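Local coordinates for Alpha/beta hydrolase fold-3 domain protein (Sulfolobus islandicus, PDB 5LK6) that probably hydrolyses carboxylic esters as a thermostable esterase or lipase of the alpha/beta hydrolase fold, at residues F31-E42 and I84-R95. Sequence-based numbering, arbitrary orientation.
Sequences FRQLASAAPKVE and IGDVESYDPLCR
R32 lies opposite S89 and K40 opposite P92, with 5.0 and 4.8 Å between their CA atoms, as the end of helix 24-36 and the loop after it pass along the loop 84-90 and the first turn of helix 91-101. At the helical end F31 carries the apolar contact. With CG anti to the backbone N (chi1 173°), its ring meets Y90 rim to rim, CZ lying 3.5 Å from Y90 CE1, while S89 OG sits at the ring edge and I84 CD1 packs against CB. The R32 side chain reaches out from the helix and lays one guanidinium face over E88 CB; its NH2 gives D86 OD2 a 3.3 Å salt bridge from above the carboxylate plane, the two planes being nearly perpendicular. Further along, A38 CB rests on P92 CB, and a water joins P39 O and V41 N to P92 O. The extended K40 forms a salt bridge, NZ to D91 OD2 3.2 Å, whose hydrogen bond is weak. R95 NE donates to that same oxygen at 2.9 Å, D91 OD2 lying in the plane of the guanidinium group, so that K40, D91 and R95 form a salt-bridge network, while D91 OD1 is held by R61 and Y63. R95 NH1 turns to V41 O at 3.0 Å, and K40 CB packs on R95 CD. A leucine in place of R95 would probably leave V41 O without this donor and D91 OD2 with K40 alone of the two cations. The arrangement illustrates how an N-terminal helix and its following loop pack onto the first helix of an alpha/beta hydrolase core, with Y90 lying near the putative Ser-His-Asp triad and nucleophile elbow.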
loop_
_atom_site.group_PDB
_atom_site.type_symbol
_atom_site.label_atom_id
_atom_site.label_comp_id
_atom_site.label_asym_id
_atom_site.label_seq_id
_atom_site.Cartn_x
_atom_site.Cartn_y
_atom_site.Cartn_z
ATOM N N PHE A 31 -21.956 -15.997 -2.806
ATOM C CA PHE A 31 -20.623 -15.517 -2.489
ATOM C C PHE A 31 -19.544 -16.563 -2.842
ATOM O O PHE A 31 -18.503 -16.179 -3.367
ATOM C CB PHE A 31 -20.503 -15.042 -1.044
ATOM C CG PHE A 31 -19.112 -14.691 -0.653
ATOM C CD1 PHE A 31 -18.596 -13.435 -0.960
ATOM C CD2 PHE A 31 -18.291 -15.644 -0.072
ATOM C CE1 PHE A 31 -17.288 -13.121 -0.670
ATOM C CE2 PHE A 31 -16.975 -15.357 0.207
ATOM C CZ PHE A 31 -16.482 -14.084 -0.078
ATOM N N ARG A 32 -19.780 -17.847 -2.517
ATOM C CA ARG A 32 -18.950 -18.986 -3.009
ATOM C C ARG A 32 -18.661 -18.901 -4.500
ATOM O O ARG A 32 -17.511 -19.085 -4.853
ATOM C CB ARG A 32 -19.598 -20.369 -2.790
ATOM C CG ARG A 32 -19.156 -21.166 -1.590
ATOM C CD ARG A 32 -19.193 -22.679 -1.841
ATOM N NE ARG A 32 -18.867 -23.386 -0.587
ATOM C CZ ARG A 32 -18.092 -24.487 -0.425
ATOM N NH1 ARG A 32 -17.470 -25.111 -1.456
ATOM N NH2 ARG A 32 -17.933 -24.970 0.825
ATOM N N GLN A 33 -19.689 -18.666 -5.338
ATOM C CA GLN A 33 -19.523 -18.593 -6.784
ATOM C C GLN A 33 -18.665 -17.422 -7.185
ATOM O O GLN A 33 -17.781 -17.580 -8.007
ATOM C CB GLN A 33 -20.831 -18.387 -7.524
ATOM C CG GLN A 33 -21.596 -19.646 -7.882
ATOM C CD GLN A 33 -23.158 -19.464 -8.005
ATOM O OE1 GLN A 33 -23.744 -18.331 -8.030
ATOM N NE2 GLN A 33 -23.833 -20.610 -8.049
ATOM N N LEU A 34 -18.963 -16.228 -6.661
ATOM C CA LEU A 34 -18.165 -15.036 -6.991
ATOM C C LEU A 34 -16.671 -15.154 -6.614
ATOM O O LEU A 34 -15.820 -14.670 -7.348
ATOM C CB LEU A 34 -18.762 -13.776 -6.359
ATOM C CG LEU A 34 -20.137 -13.376 -6.911
ATOM C CD1 LEU A 34 -20.595 -12.111 -6.187
ATOM C CD2 LEU A 34 -20.170 -13.199 -8.433
ATOM N N ALA A 35 -16.376 -15.786 -5.484
ATOM C CA ALA A 35 -15.038 -15.886 -4.995
ATOM C C ALA A 35 -14.254 -17.054 -5.573
ATOM O O ALA A 35 -13.022 -17.012 -5.592
ATOM C CB ALA A 35 -15.071 -16.002 -3.506
ATOM N N SER A 36 -14.953 -18.104 -5.970
ATOM C CA SER A 36 -14.376 -19.239 -6.767
ATOM C C SER A 36 -13.961 -18.890 -8.179
ATOM O O SER A 36 -13.179 -19.595 -8.749
ATOM C CB SER A 36 -15.384 -20.389 -6.900
ATOM O OG SER A 36 -15.614 -20.878 -5.593
ATOM N N ALA A 37 -14.500 -17.837 -8.766
ATOM C CA ALA A 37 -14.016 -17.357 -10.054
ATOM C C ALA A 37 -12.510 -17.041 -10.087
ATOM O O ALA A 37 -11.931 -16.970 -11.137
ATOM C CB ALA A 37 -14.808 -16.109 -10.493
ATOM N N ALA A 38 -11.890 -16.771 -8.961
ATOM C CA ALA A 38 -10.446 -16.547 -8.936
ATOM C C ALA A 38 -9.674 -17.867 -9.186
ATOM O O ALA A 38 -10.040 -18.889 -8.676
ATOM C CB ALA A 38 -10.007 -15.873 -7.624
ATOM N N PRO A 39 -8.601 -17.823 -9.975
ATOM C CA PRO A 39 -7.711 -18.975 -10.002
ATOM C C PRO A 39 -6.995 -19.242 -8.658
ATOM O O PRO A 39 -6.858 -18.366 -7.796
ATOM C CB PRO A 39 -6.678 -18.554 -11.048
ATOM C CG PRO A 39 -6.562 -17.061 -10.824
ATOM C CD PRO A 39 -8.027 -16.706 -10.762
ATOM N N LYS A 40 -6.522 -20.468 -8.525
ATOM C CA LYS A 40 -5.789 -20.930 -7.355
ATOM C C LYS A 40 -4.303 -21.094 -7.691
ATOM O O LYS A 40 -3.951 -22.062 -8.324
ATOM C CB LYS A 40 -6.356 -22.296 -6.961
ATOM C CG LYS A 40 -7.801 -22.224 -6.539
ATOM C CD LYS A 40 -8.344 -23.554 -6.096
ATOM C CE LYS A 40 -9.803 -23.404 -5.749
ATOM N NZ LYS A 40 -10.178 -24.495 -4.809
ATOM N N VAL A 41 -3.428 -20.183 -7.286
ATOM C CA VAL A 41 -1.992 -20.432 -7.542
ATOM C C VAL A 41 -1.553 -21.743 -6.869
ATOM O O VAL A 41 -2.080 -22.067 -5.824
ATOM C CB VAL A 41 -1.079 -19.241 -7.161
ATOM C CG1 VAL A 41 -1.510 -18.031 -7.959
ATOM C CG2 VAL A 41 -1.126 -18.928 -5.666
ATOM N N GLU A 42 -0.653 -22.507 -7.514
ATOM C CA GLU A 42 -0.033 -23.702 -6.905
ATOM C C GLU A 42 0.828 -23.197 -5.759
ATOM O O GLU A 42 1.436 -22.172 -5.882
ATOM C CB GLU A 42 0.834 -24.479 -7.882
ATOM C CG GLU A 42 0.335 -25.845 -8.389
ATOM C CD GLU A 42 1.432 -26.564 -9.242
ATOM O OE1 GLU A 42 2.577 -26.776 -8.730
ATOM O OE2 GLU A 42 1.173 -26.888 -10.442
ATOM N N ILE A 84 -21.448 -15.543 6.102
ATOM C CA ILE A 84 -21.077 -16.183 4.823
ATOM C C ILE A 84 -19.555 -16.337 4.792
ATOM O O ILE A 84 -18.858 -16.062 5.796
ATOM C CB ILE A 84 -21.638 -15.440 3.602
ATOM C CG1 ILE A 84 -20.897 -14.137 3.312
ATOM C CG2 ILE A 84 -23.120 -15.206 3.814
ATOM C CD1 ILE A 84 -21.537 -13.323 2.196
ATOM N N GLY A 85 -19.075 -16.856 3.677
ATOM C CA GLY A 85 -17.694 -17.203 3.567
ATOM C C GLY A 85 -17.380 -18.479 4.319
ATOM O O GLY A 85 -18.186 -18.982 5.117
ATOM N N ASP A 86 -16.182 -18.980 4.048
ATOM C CA ASP A 86 -15.662 -20.258 4.589
ATOM C C ASP A 86 -14.320 -20.563 3.938
ATOM O O ASP A 86 -13.907 -19.898 3.006
ATOM C CB ASP A 86 -16.636 -21.454 4.433
ATOM C CG ASP A 86 -17.102 -21.708 3.009
ATOM O OD1 ASP A 86 -16.500 -21.241 2.006
ATOM O OD2 ASP A 86 -18.117 -22.443 2.916
ATOM N N VAL A 87 -13.628 -21.552 4.479
ATOM C CA VAL A 87 -12.347 -22.000 3.950
ATOM C C VAL A 87 -12.371 -22.253 2.448
ATOM O O VAL A 87 -11.468 -21.823 1.759
ATOM C CB VAL A 87 -11.860 -23.200 4.751
ATOM C CG1 VAL A 87 -10.750 -23.961 4.050
ATOM C CG2 VAL A 87 -11.351 -22.709 6.089
ATOM N N GLU A 88 -13.405 -22.902 1.935
ATOM C CA GLU A 88 -13.431 -23.267 0.523
ATOM C C GLU A 88 -13.509 -22.007 -0.322
ATOM O O GLU A 88 -12.676 -21.799 -1.200
ATOM C CB GLU A 88 -14.533 -24.307 0.187
ATOM C CG GLU A 88 -14.200 -25.787 0.511
ATOM C CD GLU A 88 -13.103 -26.494 -0.426
ATOM O OE1 GLU A 88 -12.282 -25.855 -1.225
ATOM O OE2 GLU A 88 -13.028 -27.764 -0.343
ATOM N N SER A 89 -14.464 -21.135 -0.023
ATOM C CA SER A 89 -14.615 -19.863 -0.747
ATOM C C SER A 89 -13.383 -18.952 -0.646
ATOM O O SER A 89 -13.120 -18.215 -1.580
ATOM C CB SER A 89 -15.851 -19.081 -0.270
ATOM O OG SER A 89 -15.796 -18.671 1.112
ATOM N N TYR A 90 -12.636 -19.022 0.452
ATOM C CA TYR A 90 -11.453 -18.182 0.654
ATOM C C TYR A 90 -10.132 -18.770 0.141
ATOM O O TYR A 90 -9.037 -18.173 0.310
ATOM C CB TYR A 90 -11.352 -17.758 2.134
ATOM C CG TYR A 90 -12.076 -16.423 2.340
ATOM C CD1 TYR A 90 -13.459 -16.321 2.181
ATOM C CD2 TYR A 90 -11.383 -15.282 2.604
ATOM C CE1 TYR A 90 -14.105 -15.119 2.328
ATOM C CE2 TYR A 90 -12.030 -14.076 2.752
ATOM C CZ TYR A 90 -13.391 -14.010 2.611
ATOM O OH TYR A 90 -13.993 -12.801 2.763
ATOM N N ASP A 91 -10.241 -19.912 -0.526
ATOM C CA ASP A 91 -9.104 -20.693 -0.854
ATOM C C ASP A 91 -8.212 -19.961 -1.916
ATOM O O ASP A 91 -6.989 -19.921 -1.756
ATOM C CB ASP A 91 -9.575 -22.111 -1.269
ATOM C CG ASP A 91 -8.400 -23.082 -1.589
ATOM O OD1 ASP A 91 -7.873 -23.753 -0.647
ATOM O OD2 ASP A 91 -8.049 -23.124 -2.811
ATOM N N PRO A 92 -8.821 -19.361 -2.955
ATOM C CA PRO A 92 -7.997 -18.550 -3.840
ATOM C C PRO A 92 -7.221 -17.397 -3.171
ATOM O O PRO A 92 -6.028 -17.192 -3.449
ATOM C CB PRO A 92 -8.997 -18.007 -4.860
ATOM C CG PRO A 92 -10.049 -19.045 -4.923
ATOM C CD PRO A 92 -10.182 -19.507 -3.490
ATOM N N LEU A 93 -7.867 -16.670 -2.285
ATOM C CA LEU A 93 -7.171 -15.593 -1.612
ATOM C C LEU A 93 -6.065 -16.120 -0.697
ATOM O O LEU A 93 -4.993 -15.529 -0.627
ATOM C CB LEU A 93 -8.181 -14.756 -0.829
ATOM C CG LEU A 93 -7.649 -13.623 0.033
ATOM C CD1 LEU A 93 -6.885 -12.603 -0.774
ATOM C CD2 LEU A 93 -8.828 -12.973 0.739
ATOM N N CYS A 94 -6.345 -17.198 0.029
ATOM C CA CYS A 94 -5.422 -17.663 1.041
ATOM C C CYS A 94 -4.219 -18.225 0.349
ATOM O O CYS A 94 -3.116 -18.043 0.815
ATOM C CB CYS A 94 -6.029 -18.716 1.941
ATOM S SG CYS A 94 -7.084 -18.004 3.214
ATOM N N ARG A 95 -4.448 -18.876 -0.783
ATOM C CA ARG A 95 -3.342 -19.348 -1.630
ATOM C C ARG A 95 -2.470 -18.220 -2.072
ATOM O O ARG A 95 -1.278 -18.337 -2.005
ATOM C CB ARG A 95 -3.851 -20.086 -2.878
ATOM C CG ARG A 95 -4.273 -21.523 -2.605
ATOM C CD ARG A 95 -5.031 -22.071 -3.809
ATOM N NE ARG A 95 -5.314 -23.488 -3.580
ATOM C CZ ARG A 95 -4.439 -24.486 -3.728
ATOM N NH1 ARG A 95 -3.197 -24.292 -4.160
ATOM N NH2 ARG A 95 -4.834 -25.704 -3.428
HETATM O O HOH W 1 -5.085 -18.057 -5.785
#